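Local coordinates for sugar-phosphate aldolase (Thermotoga maritima, PDB 1PVT), which is a sugar-phosphate aldolase of the class II aldolase and adducin family, with an AraD-like fold, at residues Gln160-Val165 against Lys186-Trp191. Residues are numbered along the deposited sequence; the frame is centred on the assembly and turned at random.
Sequences QGISVV and KDAVLW
Ile162 and Leu190 meet through their outermost branches, CD1 of Ile162 lying 3.7 Å from CD1 of Leu190. Extension of the Ile162 chain, with CD1 anti to CA (chi2 179°), carries that methyl to the leucine, while the other branch, CG2, packs 3.5 Å from Ala188 CB. Leu144 of helix 144-147 touches both Ile162 and Leu190, and also Val164, so helix 144-147 packs over the side of the sheet that carries Val164 and Leu190. Through the sheet, on the face of Ser163, Val189 and Val165, the valine methyls are in close contact: Val165 CG2 to Val189 CG1 is 3.3 Å. Val165 CB approaches CD1 of the Trp191 ring obliquely, and helix 173-182 packs against Val165, Val189 and Trp191.

Between the two faces the parallel strands are joined by backbone hydrogen bonds. Leu190 N donates to Ser163 O at 2.9 Å, nearly straight at the hydrogen (164°), and Leu190 O receives Val165 N through a more bent bond, 140° at the hydrogen. Leu190 thus bonds through both its N and O to residues flanking Val164. At the polar edge Lys186 extends beside the Gly161 carbonyl, its CD 3.7 Å from Gly161 O, and its NZ ends near Ile162 O. Strand 163-165, outermost in the sheet, helix 173-182 and strand 188-191 form a beta-alpha-beta crossover, the parallel end of an otherwise antiparallel sheet.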
loop_
_atom_site.group_PDB
_atom_site.type_symbol
_atom_site.label_atom_id
_atom_site.label_comp_id
_atom_site.label_asym_id
_atom_site.label_seq_id
_atom_site.Cartn_x
_atom_site.Cartn_y
_atom_site.Cartn_z
ATOM N N GLN A 160 7.375 -16.343 1.298
ATOM C CA GLN A 160 8.581 -15.904 1.998
ATOM C C GLN A 160 8.249 -15.361 3.395
ATOM O O GLN A 160 9.054 -15.486 4.332
ATOM C CB GLN A 160 9.316 -14.825 1.190
ATOM C CG GLN A 160 10.343 -15.358 0.180
ATOM C CD GLN A 160 9.718 -16.143 -0.973
ATOM O OE1 GLN A 160 9.226 -17.265 -0.788
ATOM N NE2 GLN A 160 9.735 -15.551 -2.172
ATOM N N GLY A 161 7.063 -14.771 3.534
ATOM C CA GLY A 161 6.672 -14.215 4.816
ATOM C C GLY A 161 6.707 -12.705 4.745
ATOM O O GLY A 161 6.691 -12.137 3.652
ATOM N N ILE A 162 6.781 -12.053 5.900
ATOM C CA ILE A 162 6.786 -10.592 5.955
ATOM C C ILE A 162 7.925 -9.998 6.766
ATOM O O ILE A 162 8.599 -10.698 7.519
ATOM C CB ILE A 162 5.472 -10.062 6.565
ATOM C CG1 ILE A 162 5.119 -10.884 7.806
ATOM C CG2 ILE A 162 4.359 -10.124 5.543
ATOM C CD1 ILE A 162 3.858 -10.446 8.497
ATOM N N SER A 163 8.113 -8.691 6.624
ATOM C CA SER A 163 9.162 -7.990 7.346
ATOM C C SER A 163 8.634 -6.686 7.932
ATOM O O SER A 163 7.750 -6.047 7.359
ATOM C CB SER A 163 10.325 -7.699 6.406
ATOM O OG SER A 163 9.869 -6.971 5.281
ATOM N N VAL A 164 9.178 -6.300 9.080
ATOM C CA VAL A 164 8.766 -5.073 9.739
ATOM C C VAL A 164 9.732 -3.981 9.331
ATOM O O VAL A 164 10.852 -4.268 8.933
ATOM C CB VAL A 164 8.804 -5.221 11.264
ATOM C CG1 VAL A 164 8.298 -3.957 11.916
ATOM C CG2 VAL A 164 7.971 -6.408 11.690
ATOM N N VAL A 165 9.301 -2.731 9.434
ATOM C CA VAL A 165 10.142 -1.601 9.061
ATOM C C VAL A 165 10.084 -0.479 10.100
ATOM O O VAL A 165 9.015 0.075 10.361
ATOM C CB VAL A 165 9.711 -1.027 7.694
ATOM C CG1 VAL A 165 10.486 0.249 7.390
ATOM C CG2 VAL A 165 9.939 -2.059 6.604
ATOM N N LYS A 186 9.289 -9.931 -1.396
ATOM C CA LYS A 186 8.225 -10.221 -0.443
ATOM C C LYS A 186 6.948 -9.493 -0.850
ATOM O O LYS A 186 7.003 -8.502 -1.583
ATOM C CB LYS A 186 8.660 -9.802 0.965
ATOM C CG LYS A 186 9.842 -10.606 1.476
ATOM C CD LYS A 186 9.949 -10.565 2.984
ATOM C CE LYS A 186 10.832 -11.695 3.483
ATOM N NZ LYS A 186 10.880 -11.748 4.968
ATOM N N ASP A 187 5.797 -9.978 -0.390
ATOM C CA ASP A 187 4.553 -9.328 -0.763
ATOM C C ASP A 187 3.844 -8.490 0.291
ATOM O O ASP A 187 2.658 -8.189 0.143
ATOM C CB ASP A 187 3.576 -10.341 -1.346
ATOM C CG ASP A 187 3.690 -10.445 -2.858
ATOM O OD1 ASP A 187 4.138 -9.463 -3.497
ATOM O OD2 ASP A 187 3.319 -11.501 -3.411
ATOM N N ALA A 188 4.565 -8.084 1.335
ATOM C CA ALA A 188 3.983 -7.259 2.388
ATOM C C ALA A 188 5.013 -6.782 3.407
ATOM O O ALA A 188 5.895 -7.536 3.820
ATOM C CB ALA A 188 2.872 -8.026 3.096
ATOM N N VAL A 189 4.889 -5.523 3.811
ATOM C CA VAL A 189 5.782 -4.944 4.801
ATOM C C VAL A 189 4.954 -4.275 5.875
ATOM O O VAL A 189 4.036 -3.519 5.565
ATOM C CB VAL A 189 6.715 -3.894 4.174
ATOM C CG1 VAL A 189 7.106 -2.838 5.214
ATOM C CG2 VAL A 189 7.962 -4.582 3.641
ATOM N N LEU A 190 5.278 -4.554 7.134
ATOM C CA LEU A 190 4.560 -3.964 8.254
ATOM C C LEU A 190 5.335 -2.781 8.774
ATOM O O LEU A 190 6.428 -2.965 9.300
ATOM C CB LEU A 190 4.417 -4.965 9.396
ATOM C CG LEU A 190 3.408 -6.090 9.260
ATOM C CD1 LEU A 190 3.789 -7.171 10.229
ATOM C CD2 LEU A 190 1.996 -5.585 9.517
ATOM N N TRP A 191 4.797 -1.571 8.617
ATOM C CA TRP A 191 5.478 -0.391 9.146
ATOM C C TRP A 191 5.138 -0.417 10.612
ATOM O O TRP A 191 4.052 -0.006 11.013
ATOM C CB TRP A 191 4.954 0.911 8.545
ATOM C CG TRP A 191 5.253 1.090 7.096
ATOM C CD1 TRP A 191 6.065 0.311 6.315
ATOM C CD2 TRP A 191 4.733 2.113 6.240
ATOM N NE1 TRP A 191 6.077 0.789 5.025
ATOM C CE2 TRP A 191 5.268 1.895 4.954
ATOM C CE3 TRP A 191 3.865 3.189 6.437
ATOM C CZ2 TRP A 191 4.962 2.717 3.871
ATOM C CZ3 TRP A 191 3.563 4.004 5.361
ATOM C CH2 TRP A 191 4.110 3.762 4.093
#